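Local coordinates for protein diaminopropionate ammonia-lyase (Escherichia coli, PDB 4D9M) that uses pyridoxal 5'-phosphate to break down both L- and D-2,3-diaminopropionate to pyruvate and ammonia, working as a homodimer, at residues Pro224-Leu229 against His254-Glu259. Sequence-based numbering, arbitrary orientation.
Sequences PTHVLL and HSIIVE
His-226 and His-254 stand side by side on neighbouring parallel strands, their ring planes 24° from parallel and slid apart until they barely overlap, centroids 4.8 Å from each other. Followed outward, the His-226 side chain meets its partner at nearly every atom. CB and CG pass the carbonyl O of His-254; CD2 then comes to 3.5 Å from His-254 CB, and NE2 keeps near that same carbon and the ring's CG. His-254 CB therefore sits over one face of the His-226 ring as a CH-pi contact, 3.7 Å from the centroid. Both ring nitrogens are engaged: ND1 shares a hydrogen bond with Thr-225 OG1, which lies in the ring plane, and NE2 is hydrogen-bonded to Leu-363 O; the two bonds together hold the ring's rotation. With chi1 at -159° the His-254 CG swings away from its own N, which sets the ring alongside that of His-226, and its NE2 hydrogen-bonds Gln-308 OE1 of strand 308-312.

The strands belong to a beta-alpha-beta unit, strand 226-230, helix 235-248 and strand 254-260, in the larger sheet of this fold-type II PLP enzyme; strands 370-375 and 308-312 flank the pair. Five backbone hydrogen bonds zip it together, beginning with His-254 N to Thr-225 O. Val-227 uses both backbone groups: its O takes Ile-256 N at 2.7 Å, almost in line with the carbonyl, whereas its N reaches His-254 O in a longer bond of 3.2 Å.

On the histidine face, Leu-228 CD2 lies against Ile-256 CB at 3.8 Å and also touches Val-258 CG2. The reverse face carries Val-227 CG1 on Ser-255 CB and Leu-229 CB on Ile-257 CD1, 4.0 Å apart, with Leu-241 of helix 235-248 packed on Leu-229 and Ser-255. The side chain of Ile-257 lies about 8 Å from the bound PLP-aminoacrylate.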
loop_
_atom_site.group_PDB
_atom_site.type_symbol
_atom_site.label_atom_id
_atom_site.label_comp_id
_atom_site.label_asym_id
_atom_site.label_seq_id
_atom_site.Cartn_x
_atom_site.Cartn_y
_atom_site.Cartn_z
ATOM N N PRO B 224 -6.929 -20.018 17.599
ATOM C CA PRO B 224 -7.688 -19.650 16.402
ATOM C C PRO B 224 -9.050 -20.331 16.373
ATOM O O PRO B 224 -9.161 -21.510 16.727
ATOM C CB PRO B 224 -6.817 -20.172 15.258
ATOM C CG PRO B 224 -6.064 -21.317 15.857
ATOM C CD PRO B 224 -5.811 -20.931 17.291
ATOM N N THR B 225 -10.073 -19.589 15.966
ATOM C CA THR B 225 -11.395 -20.164 15.736
ATOM C C THR B 225 -11.568 -20.475 14.251
ATOM O O THR B 225 -12.359 -21.345 13.876
ATOM C CB THR B 225 -12.521 -19.214 16.192
ATOM O OG1 THR B 225 -12.377 -17.952 15.536
ATOM C CG2 THR B 225 -12.474 -19.005 17.702
ATOM N N HIS B 226 -10.814 -19.753 13.419
ATOM C CA HIS B 226 -10.900 -19.865 11.970
ATOM C C HIS B 226 -9.548 -19.997 11.321
ATOM O O HIS B 226 -8.548 -19.472 11.817
ATOM C CB HIS B 226 -11.605 -18.642 11.383
ATOM C CG HIS B 226 -13.061 -18.533 11.753
ATOM N ND1 HIS B 226 -13.474 -18.232 12.999
ATOM C CD2 HIS B 226 -14.213 -18.677 10.984
ATOM C CE1 HIS B 226 -14.818 -18.197 13.032
ATOM N NE2 HIS B 226 -15.272 -18.474 11.800
ATOM N N VAL B 227 -9.516 -20.706 10.198
ATOM C CA VAL B 227 -8.391 -20.643 9.283
ATOM C C VAL B 227 -8.878 -20.546 7.840
ATOM O O VAL B 227 -9.794 -21.263 7.430
ATOM C CB VAL B 227 -7.365 -21.790 9.490
ATOM C CG1 VAL B 227 -7.947 -23.155 9.133
ATOM C CG2 VAL B 227 -6.086 -21.511 8.705
ATOM N N LEU B 228 -8.290 -19.615 7.097
ATOM C CA LEU B 228 -8.542 -19.479 5.670
ATOM C C LEU B 228 -7.345 -20.064 4.927
ATOM O O LEU B 228 -6.200 -19.650 5.151
ATOM C CB LEU B 228 -8.724 -18.010 5.305
ATOM C CG LEU B 228 -9.949 -17.276 5.853
ATOM C CD1 LEU B 228 -9.598 -15.821 6.117
ATOM C CD2 LEU B 228 -11.104 -17.363 4.868
ATOM N N LEU B 229 -7.606 -21.050 4.072
ATOM C CA LEU B 229 -6.549 -21.706 3.304
ATOM C C LEU B 229 -6.821 -21.601 1.822
ATOM O O LEU B 229 -7.821 -22.129 1.324
ATOM C CB LEU B 229 -6.398 -23.174 3.714
ATOM C CG LEU B 229 -6.030 -23.412 5.186
ATOM C CD1 LEU B 229 -6.108 -24.887 5.541
ATOM C CD2 LEU B 229 -4.654 -22.837 5.495
ATOM N N HIS B 254 -13.036 -23.608 12.386
ATOM C CA HIS B 254 -13.841 -23.231 11.238
ATOM C C HIS B 254 -12.919 -22.927 10.078
ATOM O O HIS B 254 -12.492 -21.784 9.873
ATOM C CB HIS B 254 -14.732 -22.039 11.574
ATOM C CG HIS B 254 -15.919 -21.892 10.655
ATOM N ND1 HIS B 254 -17.191 -22.013 11.089
ATOM C CD2 HIS B 254 -15.992 -21.635 9.287
ATOM C CE1 HIS B 254 -18.036 -21.839 10.052
ATOM N NE2 HIS B 254 -17.301 -21.604 8.952
ATOM N N SER B 255 -12.603 -23.971 9.316
ATOM C CA SER B 255 -11.633 -23.876 8.242
ATOM C C SER B 255 -12.294 -23.619 6.892
ATOM O O SER B 255 -13.189 -24.361 6.472
ATOM C CB SER B 255 -10.775 -25.136 8.187
ATOM O OG SER B 255 -11.557 -26.277 7.893
ATOM N N ILE B 256 -11.832 -22.566 6.223
ATOM C CA ILE B 256 -12.402 -22.130 4.958
ATOM C C ILE B 256 -11.384 -22.248 3.815
ATOM O O ILE B 256 -10.300 -21.670 3.854
ATOM C CB ILE B 256 -12.928 -20.683 5.056
ATOM C CG1 ILE B 256 -14.003 -20.574 6.139
ATOM C CG2 ILE B 256 -13.471 -20.213 3.711
ATOM C CD1 ILE B 256 -14.187 -19.178 6.691
ATOM N N ILE B 257 -11.758 -23.003 2.792
ATOM C CA ILE B 257 -10.903 -23.195 1.631
ATOM C C ILE B 257 -11.240 -22.142 0.585
ATOM O O ILE B 257 -12.406 -21.978 0.201
ATOM C CB ILE B 257 -11.028 -24.629 1.064
ATOM C CG1 ILE B 257 -10.789 -25.672 2.167
ATOM C CG2 ILE B 257 -10.084 -24.844 -0.110
ATOM C CD1 ILE B 257 -9.558 -25.444 3.027
ATOM N N VAL B 258 -10.213 -21.422 0.141
ATOM C CA VAL B 258 -10.395 -20.312 -0.793
ATOM C C VAL B 258 -9.795 -20.638 -2.163
ATOM O O VAL B 258 -8.633 -21.022 -2.264
ATOM C CB VAL B 258 -9.780 -19.004 -0.245
ATOM C CG1 VAL B 258 -10.107 -17.835 -1.156
ATOM C CG2 VAL B 258 -10.271 -18.720 1.170
ATOM N N GLU B 259 -10.601 -20.474 -3.209
ATOM C CA GLU B 259 -10.162 -20.695 -4.586
ATOM C C GLU B 259 -10.592 -19.588 -5.540
ATOM O O GLU B 259 -11.635 -18.964 -5.334
ATOM C CB GLU B 259 -10.704 -22.024 -5.108
ATOM C CG GLU B 259 -9.864 -23.231 -4.746
ATOM C CD GLU B 259 -10.513 -24.517 -5.196
ATOM O OE1 GLU B 259 -11.719 -24.710 -4.906
ATOM O OE2 GLU B 259 -9.821 -25.329 -5.846
#